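Local coordinates for protein muconate cycloisomerase (Azorhizobium caulinodans, PDB 3MY9) that belongs to the enolase superfamily as a muconate cycloisomerase family member, joining an N-terminal domain to a TIM-barrel-like domain and carrying bound magnesium ions, at residues A[4-9]-A[44-49]; A[9-14]-A[38-43]; A[304-309]-A[356-361]; A[121-126]-A[311-316]; A[82-87]-A[110-115]. All coordinates share one frame; numbering follows the deposited sequence.

Interaction 1: residues A[4-9]-A[44-49]; sequences WDSVVE and SADGIV
W4 and D46 make a side-chain hydrogen bond between residues 4-9 and the turn at 44-49. Indole NE1 donates to D46 OD1 over 2.7 Å. The oxygen lies at the ring edge close to the indole plane, while the donor reaches it on the syn side, 30° out of the carboxylate plane. The two side chains cross at about a right angle, and ring and carboxylate are inclined by 45°. S6 CB lies over one indole face, offset toward the rim, 3.4 Å above the W4 ring plane. A weak bond from S6 OG to D46 OD2 is doubtful, because that oxygen is modelled too close to a neighbour.

Between backbones, A45 N bonds to V7 O at 2.9 Å, and S44 CA adds a C-H...O contact to the same oxygen at 3.4 Å. V8 and S44 form a non-hydrogen-bonded antiparallel pair with their side chains spread apart. The backbone of W4 also bonds to a second subunit.

Apolar contacts flank these bonds: V7 CG2 touches A45 CB at 3.8 Å, and I48 CD1 approaches W4 CZ2 at 4.0 Å.

The type I turn from S44 to G47 is the tip of the hairpin joining strands 35-44 and 49-54, a worked case of a chain start sealing a hairpin end. Helix 102-120 packs against it, L116 and A119 touching W4.

Interaction 2: residues A[9-14]-A[38-43]; sequences ERIRIF and VLLEVT
E9-F14 and V38-T43 run antiparallel at 167°, their axes 4.7 Å apart, with R10-T43, R12-E41 and F14-L39 as hydrogen-bonded pairs and I11-V42 and I13-L40 as non-hydrogen-bonded ones. The regular pattern breaks at one end, where E9 N and R10 N both donate to T43 O, at 2.9 Å for E9 N: a classic beta bulge.

On the face bearing R10, R12, F14, L39, E41 and T43, the charged side chains R12 and E41 run abreast in the same sense. R12 NH1 and E41 OE1 are 2.8 Å apart, yet the oxygen sits over a guanidinium face, so this salt bridge works through charge rather than a directed N-H. Guanidinium and carboxylate are turned 48° against each other. A chi1 of -177° sets E41 CG anti to the backbone N, and the extended chain beyond it brings OE1 to R12. T43 CG2 lies over one face of the R10 guanidinium, offset toward its rim, 4.1 Å above the plane, and F14 turns its ring edge to L39 O.

The other face is aliphatic. I11 CG2 meets V42 CG2 at 3.8 Å, the two side chains abreast, whereas L40 CD1 touches both isoleucines, I13 through CG1 at 3.9 Å.

That aliphatic face illustrates how a sheet is closed by helices: F68 and L71 of helix 64-79 touch I13, while V108 and A111 of helix 102-120 touch L40 and V42. Strand 49-54 continues the sheet beside 38-43.

Interaction 3: residues A[304-309]-A[356-361]; sequences GGIALA and PGLGIS
A309 and I360 form the tight part of this contact, which has no hydrogen bond across it. A309 CB projects from the helix and meets I360 CG2 at 3.5 Å. The same methyl also rests against L358, CB to CB at 4.1 Å, so it touches two side chains of the loop. I360 makes a second approach with its other branch: CG1 stands between the backbone N and the carbonyl carbon (chi1 69°), and from there CD1 touches I306 CG1 at 3.8 Å, the two side chains crossing at about a right angle. CD1 is equally near the I306 CA, thus lying against the helix backbone as well as the side chain.

Elsewhere the fit is looser. I306 CG2 and L358 CD1 are 4.3 Å apart, and G305 offers I360 CD1 little more than its carbonyl. The loop beyond runs outward, from partly exposed G359 and I360 to exposed S361, while L358 and the helix residues are buried; M110 of helix 102-120 touches both I306 and L358.

The loop owes its bend to a type II' turn from P356 to G359, with glycine in its second position. In this example the turn and the residue after it lay L358 and I360 against helix 305-316 of the TIM-barrel-like domain, where that domain meets the N-terminal one.

Interaction 4: residues A[121-126]-A[311-316]; sequences GLSVAD and GTQLIA
A single glutamine oxygen carries the only direct hydrogen bond of this contact, with aliphatic packing around it: the side-chain amide of Q313 reaches from helix 305-316 to the backbone N-H of A125. A125 N donates to Q313 OE1 over 2.9 Å, with an N-H...O angle of 159°. The donor is tilted 25° from the plane of the amide carbonyl. The glutamine side chain is bent, chi2 (-77°) turning CD aside, and the bend brings the amide to the loop instead of letting it extend straight from the helix.

A125 CB lies 3.3 Å from Q313 OE1, tucked beside the very oxygen that its own N-H grips. V124 crosses the glutamine at about a right angle, its CG1 against Q313 CB at 3.9 Å, so the valine meets the aliphatic base of the chain and the alanine its tip. Farther along, A125 CB and A316 CB are at the looser distance of 4.3 Å.

Within the loop, S123 N bonds to D126 OD2, though the model is crowded there. The second subunit bonds to the backbone of G121 and packs against L122.

Residues 121-126 follow helix 102-120 of the N-terminal domain, whereas Q313 belongs to the TIM-barrel-like domain, so the bond spans the domain junction. A water donates a further bond to Q313 OE1, 2.9 Å away, and Q313 NE2 donates to L358 O. With its oxygen held twice and its nitrogen once, the amide has a defined rotation, and a buried polar group is satisfied while binding the 121-126 loop, the type II' turn that holds L358 and the helix together.

Interaction 5: residues A[82-87]-A[110-115]; sequences APIKRV and MALLDI
I84 and V87 face L112, L113 and I115 through branches that their first torsions select. In I84, chi1 of -64° puts CG1 anti to the carbonyl carbon, and CG2 then stands anti to the backbone N; both branches reach the helix. In V87, CG1 is anti to the backbone N (chi1 -178°), while CG2, beside that nitrogen, makes the closer contacts.

I84 of the turn and V87, which opens helix 87-97, divide the helix surface between them. I84 CG2 presses on the backbone, 3.4 Å from L112 O, and also nears L112 CG at 4.2 Å. Its other arm ends in CD1, which touches I115 CG2 at 3.8 Å, with the two isoleucines crossing at about a right angle. V87 takes the neighbouring positions: its CG2 meets L113 CD2 at 3.6 Å, again crosswise, and L112 CB at 4.1 Å. V87 and L112 pass alongside with their side chains running in opposed senses, so L112 takes part in the contacts of both residues. No hydrogen bond crosses the contact; it is a plain example of a turn and the helix start after it packed onto a helix by branched aliphatic side chains.

I84 lies within a type I turn from P83 to R86, and V87 follows it directly, R86 taking the N-cap position of helix 87-97. R86 also pairs with E89 and with D134 of a second subunit. The turn thus carries the chain from helix 64-79 into helix 87-97 across the side of helix 102-120. L90 of helix 87-97 touches L112, W4 and S44 touch I84, and V42 of strand 35-44 touches I115.

How the interactions relate
From the N terminus, interaction 1 closes the first loop, joining the chain start to the hairpin turn, and interaction 2 lies within it, pairing the strands that lead there; E9 belongs to both. Interaction 5 follows in series, bringing the turn between two helices onto helix 102-120; S6 O and I84 N lie 3.0 Å apart where it meets interaction 1. Interactions 4 and 3 then cross along the chain, since their segments alternate, and both use helix 305-316. Their loops meet through G357, while D114 of 110-115 reaches L358. The series therefore runs from the N-terminal sheet through its helices to the TIM-barrel-like domain.

Interaction 1: residues A[4-9]-A[44-49]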
# COMPACT_ATOMS: atom_id res chain seq x y z
N TRP A 4 14.75 48.25 -19.72
CA TRP A 4 15.68 47.54 -20.59
C TRP A 4 15.01 46.38 -21.30
O TRP A 4 14.36 45.58 -20.66
CB TRP A 4 16.83 46.98 -19.78
CG TRP A 4 17.94 46.50 -20.64
CD1 TRP A 4 18.90 47.27 -21.22
CD2 TRP A 4 18.23 45.15 -21.01
NE1 TRP A 4 19.77 46.49 -21.94
CE2 TRP A 4 19.38 45.18 -21.82
CE3 TRP A 4 17.63 43.92 -20.74
CZ2 TRP A 4 19.94 44.03 -22.37
CZ3 TRP A 4 18.19 42.78 -21.28
CH2 TRP A 4 19.33 42.83 -22.08
N ASP A 5 15.18 46.33 -22.62
CA ASP A 5 14.74 45.21 -23.45
C ASP A 5 15.77 45.09 -24.54
O ASP A 5 16.18 46.09 -25.10
CB ASP A 5 13.36 45.47 -24.07
CG ASP A 5 12.62 44.17 -24.45
OD1 ASP A 5 13.10 43.42 -25.34
OD2 ASP A 5 11.54 43.91 -23.87
N SER A 6 16.21 43.87 -24.82
CA SER A 6 17.15 43.65 -25.91
C SER A 6 17.21 42.19 -26.33
O SER A 6 16.83 41.29 -25.57
CB SER A 6 18.55 44.14 -25.53
OG SER A 6 19.43 44.11 -26.65
N VAL A 7 17.71 41.98 -27.54
CA VAL A 7 17.78 40.65 -28.13
C VAL A 7 19.21 40.20 -28.32
O VAL A 7 20.12 41.03 -28.42
CB VAL A 7 17.05 40.62 -29.48
CG1 VAL A 7 15.54 40.74 -29.26
CG2 VAL A 7 17.57 41.72 -30.40
N VAL A 8 19.42 38.89 -28.37
CA VAL A 8 20.70 38.33 -28.75
C VAL A 8 20.97 38.67 -30.22
O VAL A 8 20.10 38.52 -31.08
CB VAL A 8 20.71 36.81 -28.61
CG1 VAL A 8 21.94 36.23 -29.29
CG2 VAL A 8 20.65 36.39 -27.12
N GLU A 9 22.20 39.11 -30.49
CA GLU A 9 22.62 39.52 -31.84
C GLU A 9 23.63 38.55 -32.47
O GLU A 9 23.59 38.33 -33.68
CB GLU A 9 23.19 40.94 -31.81
CG GLU A 9 23.23 41.61 -33.18
CD GLU A 9 23.75 43.03 -33.10
OE1 GLU A 9 24.46 43.34 -32.12
OE2 GLU A 9 23.44 43.84 -34.00
N SER A 44 24.54 40.98 -27.03
CA SER A 44 23.24 41.58 -27.30
C SER A 44 23.30 42.65 -28.39
O SER A 44 24.37 43.14 -28.73
CB SER A 44 22.67 42.23 -26.05
OG SER A 44 23.39 43.43 -25.77
N ALA A 45 22.12 43.03 -28.88
CA ALA A 45 21.97 44.11 -29.87
C ALA A 45 22.40 45.48 -29.33
O ALA A 45 22.67 46.39 -30.12
CB ALA A 45 20.53 44.18 -30.39
N ASP A 46 22.42 45.63 -28.01
CA ASP A 46 22.93 46.85 -27.36
C ASP A 46 24.35 46.68 -26.72
O ASP A 46 24.84 47.47 -25.84
CB ASP A 46 21.93 47.35 -26.30
CG ASP A 46 21.82 46.42 -25.12
OD1 ASP A 46 21.53 46.88 -24.00
OD2 ASP A 46 22.05 45.21 -25.29
N GLY A 47 25.09 45.68 -27.25
CA GLY A 47 26.55 45.59 -27.05
C GLY A 47 27.06 44.83 -25.83
O GLY A 47 28.27 44.66 -25.68
N ILE A 48 26.15 44.37 -24.97
CA ILE A 48 26.53 43.77 -23.68
C ILE A 48 26.86 42.28 -23.83
O ILE A 48 26.10 41.52 -24.44
CB ILE A 48 25.41 43.91 -22.63
CG1 ILE A 48 24.94 45.37 -22.51
CG2 ILE A 48 25.91 43.44 -21.29
CD1 ILE A 48 23.60 45.52 -21.77
N VAL A 49 27.97 41.86 -23.23
CA VAL A 49 28.51 40.52 -23.43
C VAL A 49 28.26 39.64 -22.22
O VAL A 49 28.36 40.10 -21.08
CB VAL A 49 30.03 40.59 -23.70
CG1 VAL A 49 30.59 39.20 -23.94
CG2 VAL A 49 30.31 41.50 -24.89

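Interaction 2: residues A[9-14]-A[38-43]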
# COMPACT_ATOMS: atom_id res chain seq x y z
N GLU A 9 22.20 39.11 -30.49
CA GLU A 9 22.62 39.52 -31.84
C GLU A 9 23.63 38.55 -32.47
O GLU A 9 23.59 38.33 -33.68
CB GLU A 9 23.19 40.94 -31.81
CG GLU A 9 23.23 41.61 -33.18
CD GLU A 9 23.75 43.03 -33.10
OE1 GLU A 9 24.46 43.34 -32.12
OE2 GLU A 9 23.44 43.84 -34.00
N ARG A 10 24.56 38.01 -31.68
CA ARG A 10 25.48 36.99 -32.18
C ARG A 10 26.09 36.16 -31.07
O ARG A 10 26.13 36.57 -29.91
CB ARG A 10 26.62 37.62 -32.98
CG ARG A 10 27.51 38.57 -32.19
CD ARG A 10 28.68 39.04 -33.03
NE ARG A 10 29.43 40.12 -32.39
CZ ARG A 10 29.06 41.40 -32.34
NH1 ARG A 10 27.91 41.80 -32.89
NH2 ARG A 10 29.83 42.29 -31.73
N ILE A 11 26.58 34.98 -31.44
CA ILE A 11 27.35 34.16 -30.52
C ILE A 11 28.69 33.77 -31.14
O ILE A 11 28.88 33.84 -32.36
CB ILE A 11 26.59 32.89 -30.07
CG1 ILE A 11 26.36 31.93 -31.24
CG2 ILE A 11 25.26 33.28 -29.42
CD1 ILE A 11 25.65 30.66 -30.83
N ARG A 12 29.62 33.42 -30.26
CA ARG A 12 30.85 32.73 -30.61
C ARG A 12 30.96 31.52 -29.68
O ARG A 12 30.81 31.65 -28.46
CB ARG A 12 32.07 33.61 -30.39
CG ARG A 12 32.04 34.97 -31.07
CD ARG A 12 33.46 35.46 -31.29
NE ARG A 12 33.56 36.92 -31.39
CZ ARG A 12 34.09 37.73 -30.47
NH1 ARG A 12 34.59 37.26 -29.32
NH2 ARG A 12 34.13 39.05 -30.71
N ILE A 13 31.19 30.35 -30.26
CA ILE A 13 31.41 29.14 -29.49
C ILE A 13 32.89 28.80 -29.59
O ILE A 13 33.45 28.78 -30.70
CB ILE A 13 30.57 27.97 -30.03
CG1 ILE A 13 29.08 28.35 -30.07
CG2 ILE A 13 30.77 26.72 -29.18
CD1 ILE A 13 28.25 27.49 -31.01
N PHE A 14 33.53 28.58 -28.44
CA PHE A 14 34.96 28.28 -28.39
C PHE A 14 35.19 26.91 -27.79
O PHE A 14 34.69 26.61 -26.70
CB PHE A 14 35.69 29.30 -27.53
CG PHE A 14 35.65 30.70 -28.06
CD1 PHE A 14 36.66 31.18 -28.88
CD2 PHE A 14 34.60 31.54 -27.74
CE1 PHE A 14 36.64 32.47 -29.35
CE2 PHE A 14 34.56 32.84 -28.22
CZ PHE A 14 35.59 33.30 -29.03
N VAL A 38 33.99 23.84 -23.40
CA VAL A 38 33.16 24.56 -24.36
C VAL A 38 32.71 25.86 -23.70
O VAL A 38 31.99 25.84 -22.68
CB VAL A 38 31.89 23.76 -24.76
CG1 VAL A 38 31.34 24.26 -26.09
CG2 VAL A 38 32.18 22.26 -24.81
N LEU A 39 33.14 26.99 -24.26
CA LEU A 39 32.74 28.30 -23.78
C LEU A 39 31.91 28.98 -24.86
O LEU A 39 32.21 28.88 -26.05
CB LEU A 39 33.97 29.14 -23.44
CG LEU A 39 35.13 28.40 -22.79
CD1 LEU A 39 36.35 29.30 -22.79
CD2 LEU A 39 34.76 27.93 -21.38
N LEU A 40 30.87 29.68 -24.42
CA LEU A 40 29.94 30.37 -25.30
C LEU A 40 29.95 31.83 -24.91
O LEU A 40 29.80 32.16 -23.74
CB LEU A 40 28.53 29.79 -25.10
CG LEU A 40 27.34 30.52 -25.73
CD1 LEU A 40 27.22 30.20 -27.21
CD2 LEU A 40 26.04 30.15 -24.99
N GLU A 41 30.11 32.70 -25.89
CA GLU A 41 30.02 34.12 -25.67
C GLU A 41 28.80 34.63 -26.41
O GLU A 41 28.70 34.49 -27.63
CB GLU A 41 31.28 34.84 -26.20
CG GLU A 41 31.30 36.35 -25.92
CD GLU A 41 32.18 37.14 -26.90
OE1 GLU A 41 32.16 36.82 -28.11
OE2 GLU A 41 32.87 38.09 -26.47
N VAL A 42 27.89 35.25 -25.68
CA VAL A 42 26.70 35.83 -26.30
C VAL A 42 26.77 37.34 -26.23
O VAL A 42 27.24 37.89 -25.24
CB VAL A 42 25.42 35.31 -25.65
CG1 VAL A 42 24.20 35.81 -26.43
CG2 VAL A 42 25.44 33.80 -25.62
N THR A 43 26.34 38.00 -27.30
CA THR A 43 26.41 39.45 -27.40
C THR A 43 25.05 40.03 -27.81
O THR A 43 24.48 39.62 -28.81
CB THR A 43 27.48 39.87 -28.43
OG1 THR A 43 28.69 39.12 -28.20
CG2 THR A 43 27.75 41.37 -28.33

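Interaction 3: residues A[304-309]-A[356-361]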
# COMPACT_ATOMS: atom_id res chain seq x y z
N GLY A 304 36.22 25.27 -13.79
CA GLY A 304 36.19 26.26 -14.85
C GLY A 304 35.42 27.47 -14.36
O GLY A 304 34.28 27.35 -13.89
N GLY A 305 36.04 28.64 -14.47
CA GLY A 305 35.59 29.81 -13.74
C GLY A 305 34.18 30.25 -14.06
O GLY A 305 33.49 30.77 -13.18
N ILE A 306 33.75 30.03 -15.30
CA ILE A 306 32.45 30.49 -15.77
C ILE A 306 31.35 29.62 -15.20
O ILE A 306 30.35 30.13 -14.69
CB ILE A 306 32.38 30.52 -17.31
CG1 ILE A 306 33.46 31.42 -17.88
CG2 ILE A 306 31.01 31.03 -17.76
CD1 ILE A 306 33.57 31.38 -19.38
N ALA A 307 31.52 28.30 -15.28
CA ALA A 307 30.56 27.36 -14.71
C ALA A 307 30.53 27.42 -13.18
O ALA A 307 29.48 27.21 -12.55
CB ALA A 307 30.90 25.94 -15.17
N LEU A 308 31.69 27.67 -12.59
CA LEU A 308 31.80 27.80 -11.15
C LEU A 308 31.09 29.06 -10.67
O LEU A 308 30.46 29.04 -9.63
CB LEU A 308 33.26 27.85 -10.73
CG LEU A 308 33.54 28.03 -9.24
CD1 LEU A 308 32.86 26.94 -8.44
CD2 LEU A 308 35.04 28.00 -9.05
N ALA A 309 31.21 30.15 -11.41
CA ALA A 309 30.52 31.40 -11.05
C ALA A 309 29.01 31.15 -11.04
O ALA A 309 28.30 31.53 -10.12
CB ALA A 309 30.89 32.53 -12.04
N PRO A 356 27.82 42.62 -11.01
CA PRO A 356 26.67 42.28 -11.85
C PRO A 356 26.85 40.99 -12.64
O PRO A 356 27.98 40.53 -12.84
CB PRO A 356 26.57 43.47 -12.81
CG PRO A 356 27.88 44.13 -12.78
CD PRO A 356 28.45 43.88 -11.42
N GLY A 357 25.73 40.43 -13.09
CA GLY A 357 25.76 39.20 -13.86
C GLY A 357 26.39 38.08 -13.05
O GLY A 357 26.09 37.92 -11.87
N LEU A 358 27.29 37.33 -13.69
CA LEU A 358 28.00 36.24 -13.02
C LEU A 358 29.05 36.77 -12.03
O LEU A 358 29.43 36.07 -11.09
CB LEU A 358 28.65 35.30 -14.03
CG LEU A 358 27.67 34.42 -14.82
CD1 LEU A 358 28.32 33.87 -16.08
CD2 LEU A 358 27.12 33.30 -13.94
N GLY A 359 29.49 38.01 -12.23
CA GLY A 359 30.51 38.64 -11.40
C GLY A 359 31.94 38.25 -11.77
O GLY A 359 32.80 38.22 -10.91
N ILE A 360 32.18 37.98 -13.06
CA ILE A 360 33.50 37.58 -13.59
C ILE A 360 33.76 38.38 -14.86
O ILE A 360 32.82 38.90 -15.46
CB ILE A 360 33.55 36.06 -13.93
CG1 ILE A 360 32.66 35.72 -15.14
CG2 ILE A 360 33.09 35.22 -12.75
CD1 ILE A 360 32.62 34.25 -15.47
N SER A 361 35.02 38.50 -15.27
CA SER A 361 35.35 39.16 -16.53
C SER A 361 36.28 38.31 -17.39
O SER A 361 37.14 37.61 -16.87
CB SER A 361 35.97 40.53 -16.27
OG SER A 361 36.75 40.49 -15.08

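Interaction 4: residues A[121-126]-A[311-316]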
# COMPACT_ATOMS: atom_id res chain seq x y z
N GLY A 121 22.42 46.08 -13.58
CA GLY A 121 23.15 46.24 -12.32
C GLY A 121 22.84 45.19 -11.27
O GLY A 121 22.96 45.45 -10.07
N LEU A 122 22.44 43.99 -11.70
CA LEU A 122 22.09 42.92 -10.79
C LEU A 122 22.99 41.72 -11.02
O LEU A 122 23.37 41.42 -12.15
CB LEU A 122 20.63 42.47 -11.02
CG LEU A 122 19.53 43.44 -10.58
CD1 LEU A 122 18.13 42.88 -10.96
CD2 LEU A 122 19.61 43.75 -9.08
N SER A 123 23.31 41.02 -9.94
CA SER A 123 23.94 39.71 -10.06
C SER A 123 22.92 38.64 -10.47
O SER A 123 21.69 38.84 -10.40
CB SER A 123 24.55 39.31 -8.74
OG SER A 123 23.55 39.09 -7.76
N VAL A 124 23.43 37.48 -10.86
CA VAL A 124 22.60 36.35 -11.15
C VAL A 124 21.82 35.90 -9.89
O VAL A 124 20.62 35.63 -9.98
CB VAL A 124 23.42 35.22 -11.80
CG1 VAL A 124 22.63 33.96 -11.87
CG2 VAL A 124 23.85 35.68 -13.21
N ALA A 125 22.47 35.85 -8.73
CA ALA A 125 21.75 35.59 -7.47
C ALA A 125 20.52 36.53 -7.31
O ALA A 125 19.44 36.08 -6.94
CB ALA A 125 22.68 35.74 -6.28
N ASP A 126 20.73 37.82 -7.55
CA ASP A 126 19.68 38.85 -7.48
C ASP A 126 18.47 38.52 -8.35
O ASP A 126 17.35 38.79 -7.96
CB ASP A 126 20.20 40.22 -7.97
CG ASP A 126 21.33 40.78 -7.13
OD1 ASP A 126 21.42 40.43 -5.94
OD2 ASP A 126 22.12 41.61 -7.67
N GLY A 311 27.43 28.29 -10.63
CA GLY A 311 27.06 27.42 -9.52
C GLY A 311 27.05 28.15 -8.19
O GLY A 311 26.17 27.93 -7.36
N THR A 312 28.02 29.03 -7.99
CA THR A 312 28.13 29.80 -6.77
C THR A 312 26.97 30.79 -6.59
O THR A 312 26.44 30.95 -5.50
CB THR A 312 29.48 30.54 -6.77
OG1 THR A 312 30.54 29.57 -6.74
CG2 THR A 312 29.60 31.42 -5.57
N GLN A 313 26.57 31.44 -7.68
CA GLN A 313 25.38 32.33 -7.69
C GLN A 313 24.10 31.57 -7.37
O GLN A 313 23.26 32.01 -6.56
CB GLN A 313 25.22 33.00 -9.07
CG GLN A 313 26.38 33.89 -9.48
CD GLN A 313 26.38 35.24 -8.80
OE1 GLN A 313 25.37 35.68 -8.26
NE2 GLN A 313 27.53 35.90 -8.83
N LEU A 314 23.92 30.43 -8.03
CA LEU A 314 22.78 29.57 -7.74
C LEU A 314 22.72 29.25 -6.25
O LEU A 314 21.68 29.43 -5.60
CB LEU A 314 22.83 28.26 -8.54
CG LEU A 314 21.77 27.26 -8.01
CD1 LEU A 314 20.41 27.69 -8.55
CD2 LEU A 314 22.13 25.84 -8.33
N ILE A 315 23.82 28.75 -5.69
CA ILE A 315 23.79 28.31 -4.32
C ILE A 315 23.59 29.50 -3.40
O ILE A 315 22.86 29.41 -2.42
CB ILE A 315 25.04 27.51 -3.95
CG1 ILE A 315 25.10 26.19 -4.74
CG2 ILE A 315 25.07 27.23 -2.44
CD1 ILE A 315 26.46 25.45 -4.60
N ALA A 316 24.18 30.64 -3.75
CA ALA A 316 24.01 31.87 -3.00
C ALA A 316 22.53 32.26 -2.84
O ALA A 316 22.15 32.85 -1.81
CB ALA A 316 24.79 32.98 -3.69
O HOH W 1 25.78 37.48 -6.05

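Interaction 5: residues A[82-87]-A[110-115]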
# COMPACT_ATOMS: atom_id res chain seq x y z
N ALA A 82 16.52 35.88 -29.90
CA ALA A 82 15.76 35.64 -28.66
C ALA A 82 15.79 36.83 -27.69
O ALA A 82 16.83 37.46 -27.51
CB ALA A 82 16.27 34.40 -27.98
N PRO A 83 14.64 37.15 -27.06
CA PRO A 83 14.66 38.26 -26.09
C PRO A 83 15.31 37.86 -24.76
O PRO A 83 14.88 36.91 -24.12
CB PRO A 83 13.18 38.64 -25.92
CG PRO A 83 12.42 37.83 -26.99
CD PRO A 83 13.27 36.65 -27.30
N ILE A 84 16.34 38.60 -24.36
CA ILE A 84 17.20 38.22 -23.24
C ILE A 84 16.48 38.25 -21.89
O ILE A 84 16.87 37.53 -21.00
CB ILE A 84 18.48 39.11 -23.19
CG1 ILE A 84 19.33 38.88 -24.44
CG2 ILE A 84 19.33 38.80 -21.96
CD1 ILE A 84 20.32 40.00 -24.70
N LYS A 85 15.45 39.08 -21.75
CA LYS A 85 14.57 39.07 -20.57
C LYS A 85 13.71 37.82 -20.48
O LYS A 85 13.12 37.58 -19.43
CB LYS A 85 13.58 40.24 -20.58
CG LYS A 85 14.11 41.63 -20.34
CD LYS A 85 13.12 42.71 -20.95
CE LYS A 85 12.10 43.21 -19.92
NZ LYS A 85 11.41 44.46 -20.25
N ARG A 86 13.60 37.02 -21.54
CA ARG A 86 12.73 35.81 -21.49
C ARG A 86 13.51 34.51 -21.46
O ARG A 86 13.36 33.67 -22.34
CB ARG A 86 11.75 35.78 -22.66
CG ARG A 86 10.82 36.95 -22.67
CD ARG A 86 9.65 36.73 -23.65
NE ARG A 86 8.73 37.85 -23.60
CZ ARG A 86 7.42 37.77 -23.80
NH1 ARG A 86 6.70 38.88 -23.72
NH2 ARG A 86 6.82 36.61 -24.09
N VAL A 87 14.30 34.34 -20.41
CA VAL A 87 15.15 33.18 -20.25
C VAL A 87 14.37 31.85 -20.12
O VAL A 87 14.68 30.87 -20.80
CB VAL A 87 16.06 33.38 -19.02
CG1 VAL A 87 17.00 32.21 -18.86
CG2 VAL A 87 16.83 34.73 -19.19
N MET A 110 22.98 30.63 -18.53
CA MET A 110 24.09 31.30 -17.83
C MET A 110 24.44 32.66 -18.50
O MET A 110 24.44 33.72 -17.86
CB MET A 110 25.29 30.36 -17.93
CG MET A 110 26.34 30.43 -16.90
SD MET A 110 27.51 29.07 -17.18
CE MET A 110 26.50 27.67 -16.81
N ALA A 111 24.72 32.60 -19.79
CA ALA A 111 25.14 33.77 -20.56
C ALA A 111 24.04 34.83 -20.63
O ALA A 111 24.31 36.02 -20.51
CB ALA A 111 25.57 33.34 -21.95
N LEU A 112 22.79 34.41 -20.82
CA LEU A 112 21.68 35.38 -20.91
C LEU A 112 21.45 36.07 -19.57
O LEU A 112 21.12 37.25 -19.54
CB LEU A 112 20.37 34.71 -21.34
CG LEU A 112 20.06 34.71 -22.83
CD1 LEU A 112 21.24 34.26 -23.65
CD2 LEU A 112 18.85 33.80 -23.04
N LEU A 113 21.59 35.32 -18.48
CA LEU A 113 21.49 35.88 -17.14
C LEU A 113 22.68 36.81 -16.83
O LEU A 113 22.51 37.82 -16.15
CB LEU A 113 21.35 34.78 -16.08
CG LEU A 113 20.11 33.89 -16.21
CD1 LEU A 113 20.02 32.77 -15.14
CD2 LEU A 113 18.84 34.75 -16.19
N ASP A 114 23.87 36.48 -17.35
CA ASP A 114 25.06 37.34 -17.25
C ASP A 114 24.77 38.70 -17.92
O ASP A 114 24.95 39.76 -17.31
CB ASP A 114 26.25 36.64 -17.92
CG ASP A 114 27.61 37.23 -17.54
OD1 ASP A 114 27.76 37.91 -16.50
OD2 ASP A 114 28.57 36.96 -18.30
N ILE A 115 24.27 38.66 -19.16
CA ILE A 115 23.91 39.86 -19.89
C ILE A 115 22.83 40.66 -19.18
O ILE A 115 22.98 41.84 -18.95
CB ILE A 115 23.41 39.54 -21.31
CG1 ILE A 115 24.54 39.00 -22.20
CG2 ILE A 115 22.85 40.79 -21.95
CD1 ILE A 115 24.06 38.69 -23.63